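Local coordinates for Baccell_00856 (Bacteroides cellulosilyticus DSM 14838, PDB 5MVH), which is a beta-propeller glycoside hydrolase that probably acts as a rhamnosidase, cleaving rhamnose-containing glycans, at residues G151-F156 against M170-V175. Numbering follows the deposited sequence.
Sequences GGDLLF and MNHYSV
L154 and F156 pair with Y173 and N171 through four backbone hydrogen bonds, which join the two middle strands, 154-160 and 167-174, of a four-stranded antiparallel propeller blade. At the first pair Y173 N gives L154 O a bond of 2.7 Å, and L154 N returns one to Y173 O; F156 and N171 repeat the exchange. L155 and H172 form the non-hydrogen-bonded pair between them, where the CA of L155 lies 3.3 Å from N171 O in a CA-H...O contact.

Where the strand pairing ends, the D153 carboxylate takes over. Its OD1 accepts the amide of V175 at 3.0 Å, nearly straight at the hydrogen but met from above the carboxylate plane. OD2 receives only a weak bond, bent to 119°, from H172 NE2; ring and carboxylate stand almost perpendicular, 81° apart, with OD2 at the ring edge. With H172 CG anti to the backbone N (chi1 169°), the imidazole is carried along the strand toward D153, and L154 O lies over one of its faces.

Apolar packing is spread over both faces. L154 and Y173 touch through their CB atoms, 3.9 Å apart, while the phenol leads off to R118 and packs edge-to-face on H104. On the face of L155 and H172, L155 CD1 rests on M170 CG at 3.7 Å.

Regular backbone bonding thus sets the register, and one aspartate, gripping a main-chain N-H firmly and an imidazole loosely, carries the connection past the last bridge, L154 with Y173, at the open end of the hairpin, away from its connecting turn.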
ATOM      1  N   GLY A 151      10.018  11.999 -14.369  1.00 17.02           N
ATOM      2  CA  GLY A 151      11.041  11.661 -15.364  1.00 18.25           C
ATOM      3  C   GLY A 151      11.172  10.171 -15.663  1.00 17.99           C
ATOM      4  O   GLY A 151      12.146   9.746 -16.298  1.00 19.08           O
ATOM      5  N   GLY A 152      10.200   9.376 -15.224  1.00 17.04           N
ATOM      6  CA  GLY A 152      10.250   7.928 -15.377  1.00 17.34           C
ATOM      7  C   GLY A 152      11.127   7.198 -14.384  1.00 16.35           C
ATOM      8  O   GLY A 152      11.373   6.010 -14.580  1.00 16.95           O
ATOM      9  N   ASP A 153      11.604   7.882 -13.337  1.00 14.94           N
ATOM     10  CA  ASP A 153      12.455   7.270 -12.297  1.00 14.21           C
ATOM     11  C   ASP A 153      11.579   6.521 -11.300  1.00 13.85           C
ATOM     12  O   ASP A 153      10.363   6.620 -11.377  1.00 13.10           O
ATOM     13  CB  ASP A 153      13.286   8.334 -11.573  1.00 14.77           C
ATOM     14  CG  ASP A 153      14.460   8.853 -12.416  1.00 14.89           C
ATOM     15  OD1 ASP A 153      14.706   8.313 -13.504  1.00 14.21           O
ATOM     16  OD2 ASP A 153      15.130   9.817 -11.966  1.00 15.99           O
ATOM     17  N   LEU A 154      12.203   5.759 -10.391  1.00 13.28           N
ATOM     18  CA  LEU A 154      11.473   5.036  -9.351  1.00 12.79           C
ATOM     19  C   LEU A 154      12.036   5.269  -7.983  1.00 12.05           C
ATOM     20  O   LEU A 154      13.235   5.518  -7.819  1.00 12.56           O
ATOM     21  CB  LEU A 154      11.423   3.512  -9.602  1.00 13.07           C
ATOM     22  CG  LEU A 154      10.746   2.950 -10.872  1.00 13.84           C
ATOM     23  CD1 LEU A 154      10.886   1.427 -10.913  1.00 14.85           C
ATOM     24  CD2 LEU A 154       9.272   3.334 -10.957  1.00 14.67           C
ATOM     25  N   LEU A 155      11.139   5.125  -7.004  1.00 11.30           N
ATOM     26  CA  LEU A 155      11.476   5.050  -5.603  1.00 11.09           C
ATOM     27  C   LEU A 155      11.228   3.620  -5.128  1.00 11.05           C
ATOM     28  O   LEU A 155      10.232   2.980  -5.512  1.00 11.11           O
ATOM     29  CB  LEU A 155      10.613   6.020  -4.806  1.00 11.11           C
ATOM     30  CG  LEU A 155      11.135   6.420  -3.448  1.00 11.15           C
ATOM     31  CD1 LEU A 155      12.212   7.508  -3.535  1.00 11.18           C
ATOM     32  CD2 LEU A 155       9.953   6.891  -2.593  1.00 11.22           C
ATOM     33  N   PHE A 156      12.150   3.119  -4.313  1.00 10.78           N
ATOM     34  CA  PHE A 156      11.940   1.872  -3.590  1.00 10.59           C
ATOM     35  C   PHE A 156      12.105   2.131  -2.128  1.00 10.55           C
ATOM     36  O   PHE A 156      13.034   2.825  -1.718  1.00 10.48           O
ATOM     37  CB  PHE A 156      12.930   0.823  -4.049  1.00 10.56           C
ATOM     38  CG  PHE A 156      12.705  -0.567  -3.464  1.00 10.39           C
ATOM     39  CD1 PHE A 156      11.639  -1.365  -3.862  1.00  9.99           C
ATOM     40  CD2 PHE A 156      13.612  -1.087  -2.577  1.00 10.59           C
ATOM     41  CE1 PHE A 156      11.502  -2.660  -3.395  1.00 10.01           C
ATOM     42  CE2 PHE A 156      13.478  -2.375  -2.091  1.00 10.04           C
ATOM     43  CZ  PHE A 156      12.416  -3.158  -2.488  1.00 10.27           C
ATOM     44  N   MET A 170      15.376   3.868   1.781  1.00 11.36           N
ATOM     45  CA  MET A 170      14.772   4.457   0.594  1.00 12.51           C
ATOM     46  C   MET A 170      15.820   4.639  -0.518  1.00 12.75           C
ATOM     47  O   MET A 170      16.870   5.289  -0.312  1.00 13.30           O
ATOM     48  CB  MET A 170      14.172   5.817   0.954  1.00 12.94           C
ATOM     49  CG  MET A 170      13.396   6.496  -0.167  1.00 13.48           C
ATOM     50  SD  MET A 170      12.759   8.120   0.311  1.00 13.58           S
ATOM     51  CE  MET A 170      11.400   7.683   1.401  1.00 12.33           C
ATOM     52  N   ASN A 171      15.540   4.057  -1.674  1.00 12.14           N
ATOM     53  CA  ASN A 171      16.409   4.136  -2.852  1.00 12.87           C
ATOM     54  C   ASN A 171      15.684   4.838  -4.013  1.00 12.99           C
ATOM     55  O   ASN A 171      14.437   4.855  -4.082  1.00 10.98           O
ATOM     56  CB  ASN A 171      16.811   2.735  -3.315  1.00 12.37           C
ATOM     57  CG  ASN A 171      17.636   1.995  -2.318  1.00 12.60           C
ATOM     58  OD1 ASN A 171      18.370   2.578  -1.524  1.00 13.46           O
ATOM     59  ND2 ASN A 171      17.548   0.660  -2.369  1.00 12.50           N
ATOM     60  N   HIS A 172      16.489   5.367  -4.939  1.00 14.54           N
ATOM     61  CA  HIS A 172      16.030   6.062  -6.143  1.00 15.78           C
ATOM     62  C   HIS A 172      16.620   5.340  -7.338  1.00 15.49           C
ATOM     63  O   HIS A 172      17.847   5.159  -7.376  1.00 16.23           O
ATOM     64  CB  HIS A 172      16.567   7.500  -6.167  1.00 17.82           C
ATOM     65  CG  HIS A 172      16.382   8.209  -7.480  1.00 21.37           C
ATOM     66  ND1 HIS A 172      15.531   9.275  -7.627  1.00 25.11           N
ATOM     67  CD2 HIS A 172      16.996   8.058  -8.682  1.00 24.36           C
ATOM     68  CE1 HIS A 172      15.577   9.715  -8.875  1.00 23.89           C
ATOM     69  NE2 HIS A 172      16.465   9.000  -9.533  1.00 24.93           N
ATOM     70  N   TYR A 173      15.782   4.948  -8.293  1.00 14.37           N
ATOM     71  CA  TYR A 173      16.250   4.402  -9.568  1.00 14.59           C
ATOM     72  C   TYR A 173      16.284   5.465 -10.632  1.00 14.95           C
ATOM     73  O   TYR A 173      15.246   6.067 -10.942  1.00 14.86           O
ATOM     74  CB  TYR A 173      15.337   3.299 -10.039  1.00 13.93           C
ATOM     75  CG  TYR A 173      15.769   2.592 -11.286  1.00 13.59           C
ATOM     76  CD1 TYR A 173      16.895   1.752 -11.280  1.00 14.02           C
ATOM     77  CD2 TYR A 173      15.037   2.693 -12.456  1.00 13.82           C
ATOM     78  CE1 TYR A 173      17.277   1.066 -12.418  1.00 14.55           C
ATOM     79  CE2 TYR A 173      15.415   1.995 -13.598  1.00 14.04           C
ATOM     80  CZ  TYR A 173      16.528   1.184 -13.569  1.00 14.14           C
ATOM     81  OH  TYR A 173      16.918   0.490 -14.693  1.00 14.61           O
ATOM     82  N   SER A 174      17.461   5.690 -11.211  1.00 15.01           N
ATOM     83  CA  SER A 174      17.542   6.526 -12.389  1.00 16.84           C
ATOM     84  C   SER A 174      17.342   5.647 -13.617  1.00 16.77           C
ATOM     85  O   SER A 174      18.188   4.798 -13.915  1.00 17.13           O
ATOM     86  CB  SER A 174      18.889   7.257 -12.469  1.00 17.98           C
ATOM     87  OG  SER A 174      19.095   7.685 -13.803  1.00 19.49           O
ATOM     88  N   VAL A 175      16.238   5.861 -14.331  1.00 17.10           N
ATOM     89  CA  VAL A 175      15.940   5.119 -15.551  1.00 18.21           C
ATOM     90  C   VAL A 175      16.942   5.382 -16.695  1.00 19.53           C
ATOM     91  O   VAL A 175      17.272   4.477 -17.462  1.00 20.20           O
ATOM     92  CB  VAL A 175      14.480   5.340 -16.020  1.00 19.06           C
ATOM     93  CG1 VAL A 175      14.233   6.772 -16.512  1.00 19.79           C
ATOM     94  CG2 VAL A 175      14.085   4.310 -17.081  1.00 19.95           C
TER